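Long-range contacts in putative Lipoprotein (Shewanella oneidensis, PDB 3U24), which is a putative lipoprotein of unknown function that binds zinc and calcium ions and belongs to the DUF885 family: residues A128-E133 with R143-R148; P137-L142 with S196-A201; A147-I152 with A204-R209. All coordinates share one frame; numbering follows the deposited sequence.

Contact 1: A128-E133 with R143-R148. With ZN (zinc ion), chain B; EDO (1,2-ethanediol), chain P.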
loop_
_atom_site.group_PDB
_atom_site.type_symbol
_atom_site.label_atom_id
_atom_site.label_comp_id
_atom_site.label_asym_id
_atom_site.label_seq_id
_atom_site.Cartn_x
_atom_site.Cartn_y
_atom_site.Cartn_z
ATOM N N ALA A 128 20.542 -0.411 0.577
ATOM C CA ALA A 128 20.099 0.957 0.230
ATOM C C ALA A 128 19.577 1.682 1.467
ATOM O O ALA A 128 19.879 2.854 1.649
ATOM C CB ALA A 128 19.049 0.937 -0.900
ATOM N N GLN A 129 18.837 0.990 2.335
ATOM C CA GLN A 129 18.351 1.614 3.567
ATOM C C GLN A 129 19.484 2.071 4.459
ATOM O O GLN A 129 19.315 3.040 5.178
ATOM C CB GLN A 129 17.524 0.689 4.457
ATOM C CG GLN A 129 16.221 0.208 3.883
ATOM C CD GLN A 129 15.148 1.281 3.764
ATOM O OE1 GLN A 129 14.761 1.935 4.744
ATOM N NE2 GLN A 129 14.617 1.416 2.561
ATOM N N ILE A 130 20.583 1.333 4.516
ATOM C CA ILE A 130 21.705 1.753 5.358
ATOM C C ILE A 130 22.400 2.953 4.695
ATOM O O ILE A 130 22.576 3.982 5.314
ATOM C CB ILE A 130 22.693 0.609 5.595
ATOM C CG1 ILE A 130 22.049 -0.480 6.486
ATOM C CG2 ILE A 130 23.950 1.127 6.254
ATOM C CD1 ILE A 130 22.591 -1.906 6.318
ATOM N N ILE A 131 22.719 2.825 3.410
ATOM C CA ILE A 131 23.584 3.765 2.713
ATOM C C ILE A 131 22.915 5.126 2.500
ATOM O O ILE A 131 23.537 6.177 2.673
ATOM C CB ILE A 131 24.007 3.180 1.333
ATOM C CG1 ILE A 131 24.903 1.934 1.530
ATOM C CG2 ILE A 131 24.746 4.231 0.473
ATOM C CD1 ILE A 131 25.047 1.052 0.283
ATOM N N ASN A 132 21.639 5.093 2.162
ATOM C CA ASN A 132 20.940 6.284 1.743
ATOM C C ASN A 132 20.470 7.233 2.865
ATOM O O ASN A 132 19.887 8.249 2.557
ATOM C CB ASN A 132 19.807 5.915 0.774
ATOM C CG ASN A 132 20.328 5.316 -0.523
ATOM O OD1 ASN A 132 21.498 5.425 -0.849
ATOM N ND2 ASN A 132 19.453 4.693 -1.273
ATOM N N GLU A 133 20.800 6.954 4.118
ATOM C CA GLU A 133 20.690 7.936 5.221
ATOM C C GLU A 133 21.906 8.850 5.313
ATOM O O GLU A 133 22.873 8.627 6.107
ATOM C CB GLU A 133 20.520 7.251 6.532
ATOM C CG GLU A 133 19.327 6.377 6.487
ATOM C CD GLU A 133 18.949 5.873 7.839
ATOM O OE1 GLU A 133 19.820 5.782 8.739
ATOM O OE2 GLU A 133 17.742 5.554 7.967
ATOM N N ARG A 143 30.753 0.803 8.010
ATOM C CA ARG A 143 31.127 -0.359 8.801
ATOM C C ARG A 143 29.978 -1.357 8.842
ATOM O O ARG A 143 30.223 -2.566 8.852
ATOM C CB ARG A 143 31.542 0.023 10.208
ATOM C CG ARG A 143 32.930 0.643 10.238
ATOM C CD ARG A 143 33.378 1.157 11.614
ATOM N NE ARG A 143 34.764 1.612 11.517
ATOM C CZ ARG A 143 35.208 2.825 11.866
ATOM N NH1 ARG A 143 34.415 3.731 12.409
ATOM N NH2 ARG A 143 36.483 3.126 11.698
ATOM N N SER A 144 28.734 -0.860 8.864
ATOM C CA SER A 144 27.578 -1.753 8.775
ATOM C C SER A 144 27.560 -2.489 7.432
ATOM O O SER A 144 27.350 -3.717 7.368
ATOM C CB SER A 144 26.251 -1.002 9.011
ATOM O OG SER A 144 26.146 -0.657 10.389
ATOM N N VAL A 145 27.789 -1.747 6.367
ATOM C CA VAL A 145 27.846 -2.320 5.030
ATOM C C VAL A 145 29.044 -3.306 4.910
ATOM O O VAL A 145 28.919 -4.405 4.343
ATOM C CB VAL A 145 28.006 -1.195 3.989
ATOM C CG1 VAL A 145 28.334 -1.773 2.618
ATOM C CG2 VAL A 145 26.738 -0.361 3.959
ATOM N N LEU A 146 30.195 -2.896 5.463
ATOM C CA LEU A 146 31.363 -3.770 5.464
ATOM C C LEU A 146 30.980 -5.160 6.030
ATOM O O LEU A 146 31.220 -6.155 5.369
ATOM C CB LEU A 146 32.559 -3.137 6.218
ATOM C CG LEU A 146 33.890 -3.883 6.348
ATOM C CD1 LEU A 146 34.449 -4.213 4.967
ATOM C CD2 LEU A 146 34.866 -3.024 7.139
ATOM N N ALA A 147 30.307 -5.195 7.190
ATOM C CA ALA A 147 29.932 -6.442 7.855
ATOM C C ALA A 147 28.816 -7.153 7.099
ATOM O O ALA A 147 28.819 -8.391 6.959
ATOM C CB ALA A 147 29.536 -6.198 9.351
ATOM N N ARG A 148 27.861 -6.388 6.588
ATOM C CA ARG A 148 26.703 -6.985 5.920
ATOM C C ARG A 148 27.055 -7.696 4.599
ATOM O O ARG A 148 26.334 -8.588 4.148
ATOM C CB ARG A 148 25.619 -5.909 5.721
ATOM C CG ARG A 148 24.225 -6.399 5.331
ATOM C CD ARG A 148 23.271 -5.236 5.013
ATOM N NE ARG A 148 21.915 -5.717 4.790
ATOM C CZ ARG A 148 21.038 -5.926 5.775
ATOM N NH1 ARG A 148 21.355 -5.637 7.056
ATOM N NH2 ARG A 148 19.833 -6.410 5.486
HETATM ZN ZN ZN B . 17.318 4.969 9.981
HETATM C C1 EDO P . 16.719 -7.175 2.289
HETATM O O1 EDO P . 17.343 -6.670 1.096
HETATM C C2 EDO P . 17.320 -8.513 2.766
HETATM O O2 EDO P . 18.603 -8.263 3.339
HETATM O O HOH W 1 18.754 6.013 11.397
HETATM O O HOH W 2 16.467 3.779 8.698
HETATM O O HOH W 3 16.656 6.272 11.965
#
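NH2 of R148, whose side chain packs on I130, is gripped by two oxygens. One is T42 OG1. The other is O2 of a bound 1,2-ethanediol, probably from the crystallisation liquor, 3.1 Å from R148 NH2. That second bond is bent, with 139° at the hydrogen. NH1 of R148 is hydrogen-bonded to the backbone O of D53. The chain carrying the guanidinium is extended from CG to NE, and R148 CD lies 3.6 Å from I130 CD1. An alanine here removes the donors to D53 O and T42 OG1, which would probably leave them without these partners and open a gap beside I130 CD1. The other branch of I130 meets the helix further back: I130 CG2 is 3.9 Å from V145 CG2. The two side chains slide past each other in opposite directions. V145 CG2 also touches I131 CG1 at 3.8 Å, and these side chains cross at about a right angle. Just beyond the end of helix 124-131, E133 OE2 binds a zinc ion at 2.1 Å. The apolar packing of two helices lies beside a metal site that E133 forms with H50 and water.

Contact 2: P137-L142 with S196-A201; sequences PLDDRL and SGLSDA
D139 and L198 mark the closest backbone approach, 6.3 Å between their CA atoms. The first lies in the opening turn of helix 138-148, with P137 at the N-cap position. The second lies in the loop before helix 200-234, whose N-cap is S199. Two successive backbone N-H groups of this loop are taken by side-chain oxygens. G197 N donates to D139 OD1 at 3.2 Å with an angle of 148°. It meets the carboxylate on the syn side, 20° out of its plane. L198 N donates to S196 OG at 3.2 Å, which makes an ST turn. OG sits between the backbone N and the carbonyl carbon of S196 (chi1 74°). The same OG is hydrogen-bonded to V193 O. D139 OD2 comes within 3.3 Å of G197 CA, a position where a side chain would collide with it. Apolar groups fill in beside the polar bond. L198 spreads its two methyls: CD1 is 3.9 Å from L142 CB, and CD2 is 4.0 Å from D139 CB. L142 CD1 rests on S196 CB at 3.7 Å. Helix 187-195, which ends just before this loop, packs on helix 138-148: L142 touches L189 and V193, and L138 touches Q192.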
loop_
_atom_site.group_PDB
_atom_site.type_symbol
_atom_site.label_atom_id
_atom_site.label_comp_id
_atom_site.label_asym_id
_atom_site.label_seq_id
_atom_site.Cartn_x
_atom_site.Cartn_y
_atom_site.Cartn_z
ATOM N N PRO A 137 25.958 8.974 10.684
ATOM C CA PRO A 137 27.413 9.002 10.551
ATOM C C PRO A 137 27.937 8.042 9.470
ATOM O O PRO A 137 27.486 6.904 9.376
ATOM C CB PRO A 137 27.900 8.598 11.941
ATOM C CG PRO A 137 26.766 8.985 12.873
ATOM C CD PRO A 137 25.521 8.718 12.074
ATOM N N LEU A 138 28.847 8.523 8.634
ATOM C CA LEU A 138 29.205 7.767 7.428
ATOM C C LEU A 138 30.033 6.535 7.778
ATOM O O LEU A 138 29.749 5.428 7.324
ATOM C CB LEU A 138 29.903 8.659 6.410
ATOM C CG LEU A 138 30.508 8.011 5.161
ATOM C CD1 LEU A 138 29.419 7.484 4.239
ATOM C CD2 LEU A 138 31.443 9.038 4.461
ATOM N N ASP A 139 31.012 6.724 8.627
ATOM C CA ASP A 139 31.818 5.611 9.082
ATOM C C ASP A 139 30.946 4.520 9.742
ATOM O O ASP A 139 31.206 3.363 9.533
ATOM C CB ASP A 139 32.959 6.087 9.994
ATOM C CG ASP A 139 34.034 6.948 9.235
ATOM O OD1 ASP A 139 33.834 7.351 8.046
ATOM O OD2 ASP A 139 35.106 7.249 9.845
ATOM N N ASP A 140 29.906 4.868 10.488
ATOM C CA ASP A 140 29.029 3.838 11.046
ATOM C C ASP A 140 28.252 3.124 9.942
ATOM O O ASP A 140 28.162 1.901 9.941
ATOM C CB ASP A 140 28.000 4.389 12.045
ATOM C CG ASP A 140 28.637 5.052 13.272
ATOM O OD1 ASP A 140 29.884 5.067 13.386
ATOM O OD2 ASP A 140 27.870 5.600 14.115
ATOM N N ARG A 141 27.685 3.881 9.011
ATOM C CA ARG A 141 27.032 3.264 7.867
ATOM C C ARG A 141 27.962 2.316 7.091
ATOM O O ARG A 141 27.586 1.213 6.804
ATOM C CB ARG A 141 26.550 4.326 6.902
ATOM C CG ARG A 141 25.230 4.990 7.264
ATOM C CD ARG A 141 24.859 6.001 6.176
ATOM N NE ARG A 141 25.540 7.272 6.383
ATOM C CZ ARG A 141 25.831 8.159 5.435
ATOM N NH1 ARG A 141 25.568 7.911 4.178
ATOM N NH2 ARG A 141 26.423 9.280 5.753
ATOM N N LEU A 142 29.164 2.764 6.756
ATOM C CA LEU A 142 30.106 1.945 5.954
ATOM C C LEU A 142 30.582 0.700 6.702
ATOM O O LEU A 142 30.793 -0.328 6.095
ATOM C CB LEU A 142 31.306 2.777 5.492
ATOM C CG LEU A 142 30.861 3.888 4.538
ATOM C CD1 LEU A 142 32.015 4.826 4.246
ATOM C CD2 LEU A 142 30.300 3.323 3.241
ATOM N N SER A 196 36.426 8.136 3.001
ATOM C CA SER A 196 35.903 8.119 4.364
ATOM C C SER A 196 37.041 8.076 5.403
ATOM O O SER A 196 38.226 7.950 5.072
ATOM C CB SER A 196 35.050 6.853 4.561
ATOM O OG SER A 196 35.886 5.712 4.672
ATOM N N GLY A 197 36.627 8.084 6.665
ATOM C CA GLY A 197 37.531 8.011 7.766
ATOM C C GLY A 197 37.852 6.596 8.189
ATOM O O GLY A 197 38.534 6.437 9.186
ATOM N N LEU A 198 37.386 5.573 7.466
ATOM C CA LEU A 198 37.779 4.207 7.800
ATOM C C LEU A 198 39.305 4.052 7.725
ATOM O O LEU A 198 39.979 4.735 6.957
ATOM C CB LEU A 198 37.127 3.162 6.881
ATOM C CG LEU A 198 35.597 3.096 6.887
ATOM C CD1 LEU A 198 35.063 1.864 6.169
ATOM C CD2 LEU A 198 35.068 3.127 8.293
ATOM N N SER A 199 39.849 3.137 8.523
ATOM C CA SER A 199 41.288 2.823 8.457
ATOM C C SER A 199 41.630 2.242 7.099
ATOM O O SER A 199 40.763 1.710 6.414
ATOM C CB SER A 199 41.638 1.802 9.502
ATOM O OG SER A 199 41.172 0.532 9.102
ATOM N N ASP A 200 42.891 2.335 6.721
ATOM C CA ASP A 200 43.372 1.702 5.502
ATOM C C ASP A 200 43.091 0.188 5.425
ATOM O O ASP A 200 42.819 -0.332 4.341
ATOM C CB ASP A 200 44.869 1.975 5.305
ATOM C CG ASP A 200 45.149 3.406 4.844
ATOM O OD1 ASP A 200 44.174 4.149 4.552
ATOM O OD2 ASP A 200 46.346 3.781 4.753
ATOM N N ALA A 201 43.160 -0.494 6.563
ATOM C CA ALA A 201 42.835 -1.906 6.620
ATOM C C ALA A 201 41.334 -2.126 6.331
ATOM O O ALA A 201 40.969 -3.027 5.570
ATOM C CB ALA A 201 43.226 -2.507 7.980
#

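Contact 3: A147-I152 with A204-R209. With EDO (1,2-ethanediol), chain Y; EDO (1,2-ethanediol), chain P.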
loop_
_atom_site.group_PDB
_atom_site.type_symbol
_atom_site.label_atom_id
_atom_site.label_comp_id
_atom_site.label_asym_id
_atom_site.label_seq_id
_atom_site.Cartn_x
_atom_site.Cartn_y
_atom_site.Cartn_z
ATOM N N ALA A 147 30.307 -5.195 7.190
ATOM C CA ALA A 147 29.932 -6.442 7.855
ATOM C C ALA A 147 28.816 -7.153 7.099
ATOM O O ALA A 147 28.819 -8.391 6.959
ATOM C CB ALA A 147 29.536 -6.198 9.351
ATOM N N ARG A 148 27.861 -6.388 6.588
ATOM C CA ARG A 148 26.703 -6.985 5.920
ATOM C C ARG A 148 27.055 -7.696 4.599
ATOM O O ARG A 148 26.334 -8.588 4.148
ATOM C CB ARG A 148 25.619 -5.909 5.721
ATOM C CG ARG A 148 24.225 -6.399 5.331
ATOM C CD ARG A 148 23.271 -5.236 5.013
ATOM N NE ARG A 148 21.915 -5.717 4.790
ATOM C CZ ARG A 148 21.038 -5.926 5.775
ATOM N NH1 ARG A 148 21.355 -5.637 7.056
ATOM N NH2 ARG A 148 19.833 -6.410 5.486
HETATM N N MSE A 149 28.141 -7.264 3.957
HETATM C CA MSE A 149 28.615 -7.917 2.731
HETATM C C MSE A 149 29.164 -9.359 2.920
HETATM O O MSE A 149 29.140 -10.150 1.952
HETATM C CB MSE A 149 29.668 -7.048 2.010
HETATM C CG MSE A 149 29.086 -5.810 1.345
HETATM SE SE MSE A 149 30.419 -4.905 0.216
HETATM C CE MSE A 149 31.726 -4.506 1.626
ATOM N N GLU A 150 29.612 -9.681 4.143
ATOM C CA GLU A 150 30.271 -10.964 4.455
ATOM C C GLU A 150 29.529 -12.114 3.845
ATOM O O GLU A 150 30.114 -12.884 3.092
ATOM C CB GLU A 150 30.343 -11.250 5.962
ATOM C CG GLU A 150 31.606 -10.763 6.685
ATOM C CD GLU A 150 31.516 -10.835 8.232
ATOM O OE1 GLU A 150 30.783 -9.984 8.853
ATOM O OE2 GLU A 150 32.209 -11.729 8.810
ATOM N N ASN A 151 28.237 -12.192 4.139
ATOM C CA ASN A 151 27.403 -13.338 3.734
ATOM C C ASN A 151 26.567 -13.214 2.459
ATOM O O ASN A 151 25.671 -14.011 2.235
ATOM C CB ASN A 151 26.563 -13.804 4.936
ATOM C CG ASN A 151 27.455 -14.434 6.006
ATOM O OD1 ASN A 151 28.375 -15.193 5.662
ATOM N ND2 ASN A 151 27.293 -14.037 7.250
ATOM N N ILE A 152 26.924 -12.299 1.590
ATOM C CA ILE A 152 26.218 -12.201 0.329
ATOM C C ILE A 152 26.277 -13.492 -0.509
ATOM O O ILE A 152 25.257 -13.875 -1.079
ATOM C CB ILE A 152 26.633 -10.950 -0.501
ATOM C CG1 ILE A 152 26.055 -9.700 0.171
ATOM C CG2 ILE A 152 26.178 -11.065 -1.959
ATOM C CD1 ILE A 152 26.523 -8.366 -0.372
ATOM N N ALA A 204 40.644 -1.762 2.541
ATOM C CA ALA A 204 41.113 -2.882 1.734
ATOM C C ALA A 204 40.171 -4.063 1.931
ATOM O O ALA A 204 39.846 -4.749 0.995
ATOM C CB ALA A 204 42.572 -3.256 2.092
ATOM N N LEU A 205 39.706 -4.289 3.162
ATOM C CA LEU A 205 38.748 -5.346 3.425
ATOM C C LEU A 205 37.443 -5.088 2.644
ATOM O O LEU A 205 36.790 -6.028 2.107
ATOM C CB LEU A 205 38.437 -5.399 4.894
ATOM C CG LEU A 205 37.458 -6.505 5.344
ATOM C CD1 LEU A 205 37.935 -7.898 4.894
ATOM C CD2 LEU A 205 37.184 -6.418 6.862
ATOM N N PHE A 206 37.057 -3.817 2.602
ATOM C CA PHE A 206 35.842 -3.425 1.914
ATOM C C PHE A 206 35.958 -3.818 0.445
ATOM O O PHE A 206 35.031 -4.366 -0.132
ATOM C CB PHE A 206 35.591 -1.919 2.050
ATOM C CG PHE A 206 34.190 -1.515 1.682
ATOM C CD1 PHE A 206 33.781 -1.505 0.365
ATOM C CD2 PHE A 206 33.278 -1.171 2.659
ATOM C CE1 PHE A 206 32.481 -1.166 0.019
ATOM C CE2 PHE A 206 31.967 -0.849 2.309
ATOM C CZ PHE A 206 31.581 -0.827 0.978
ATOM N N LYS A 207 37.108 -3.540 -0.152
ATOM C CA LYS A 207 37.300 -3.815 -1.572
ATOM C C LYS A 207 37.251 -5.341 -1.852
ATOM O O LYS A 207 36.565 -5.810 -2.773
ATOM C CB LYS A 207 38.621 -3.200 -2.064
ATOM C CG LYS A 207 38.874 -3.319 -3.558
ATOM C CD LYS A 207 37.691 -2.817 -4.446
ATOM C CE LYS A 207 37.955 -2.901 -5.969
ATOM N NZ LYS A 207 36.683 -2.874 -6.783
ATOM N N THR A 208 37.987 -6.090 -1.037
ATOM C CA THR A 208 37.972 -7.537 -1.110
ATOM C C THR A 208 36.505 -8.020 -1.005
ATOM O O THR A 208 36.027 -8.753 -1.862
ATOM C CB THR A 208 38.858 -8.140 0.013
ATOM O OG1 THR A 208 40.222 -7.669 -0.137
ATOM C CG2 THR A 208 38.804 -9.703 0.022
ATOM N N ARG A 209 35.771 -7.601 0.017
ATOM C CA ARG A 209 34.398 -8.091 0.150
ATOM C C ARG A 209 33.500 -7.641 -0.986
ATOM O O ARG A 209 32.610 -8.386 -1.376
ATOM C CB ARG A 209 33.788 -7.683 1.472
ATOM C CG ARG A 209 34.307 -8.505 2.605
ATOM C CD ARG A 209 33.465 -8.322 3.856
ATOM N NE ARG A 209 34.099 -9.071 4.909
ATOM C CZ ARG A 209 34.060 -8.767 6.193
ATOM N NH1 ARG A 209 33.372 -7.705 6.648
ATOM N NH2 ARG A 209 34.724 -9.543 7.055
HETATM C C1 EDO Y . 30.863 -16.147 4.234
HETATM O O1 EDO Y . 31.342 -14.915 3.658
HETATM C C2 EDO Y . 29.742 -16.870 3.455
HETATM O O2 EDO Y . 29.210 -16.146 2.318
HETATM C C1 EDO P . 16.719 -7.175 2.289
HETATM O O1 EDO P . 17.343 -6.670 1.096
HETATM C C2 EDO P . 17.320 -8.513 2.766
HETATM O O2 EDO P . 18.603 -8.263 3.339
HETATM O O HOH W 4 31.265 -10.495 0.150
HETATM O O HOH W 5 34.153 -10.607 10.228
#
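A Met-aromatic contact joins the segment around M149 to helix 200-234. M149, a selenomethionine, sets its CE over the middle of the F206 ring, 3.5 Å from the centroid and 3° off the normal. The SE atom of M149 stays over the same face, 4.6 Å from the F206 centroid. A bend at chi3 (-61°) brings CE there, and M149 CE also lies 3.8 Å from R209 CB. M149 opens a type I beta turn that runs to I152, the first residue of helix 152-162. F206 belongs to an apolar layer with L189 and V193 of helix 187-195. The turn also presents E150 to R209. These side chains lie side by side and point the same way, with carboxylate and guanidinium stacked 11° apart. E150 CG sits tightly over the centre of one guanidinium face, 3.2 Å from R209 CZ, while L205 CD2 covers the opposite face. The salt bridge from E150 OE2 to R209 NH2 is long, at 3.8 Å, and no N-H points at the oxygen. The firmer partner of the guanidinium is L146 O, hydrogen-bonded to NH1. One water donates to both M149 O, at 2.8 Å, and R209 O, at 2.9 Å.

How the contacts relate
All three contacts use helix 138-148. Contact 2 takes its first turn, contact 1 its second half, and contact 3 starts at A147. Contact 1 lies about 11 Å from each of the others, centre to centre; contacts 2 and 3 are about 13 Å apart. Along the chain the segments of contacts 1 and 2 alternate, as do those of 2 and 3; contacts 1 and 3 share A147 and R148. Contact 1 joins the helix to helix 124-131; contacts 2 and 3 join it to the loop before helix 200-234 and to that helix. R141 NH1, hydrogen-bonded to I131 O, ties contact 2 to contact 1. Together they place helix 138-148 between the zinc-bearing segment 128-133 and helix 200-234.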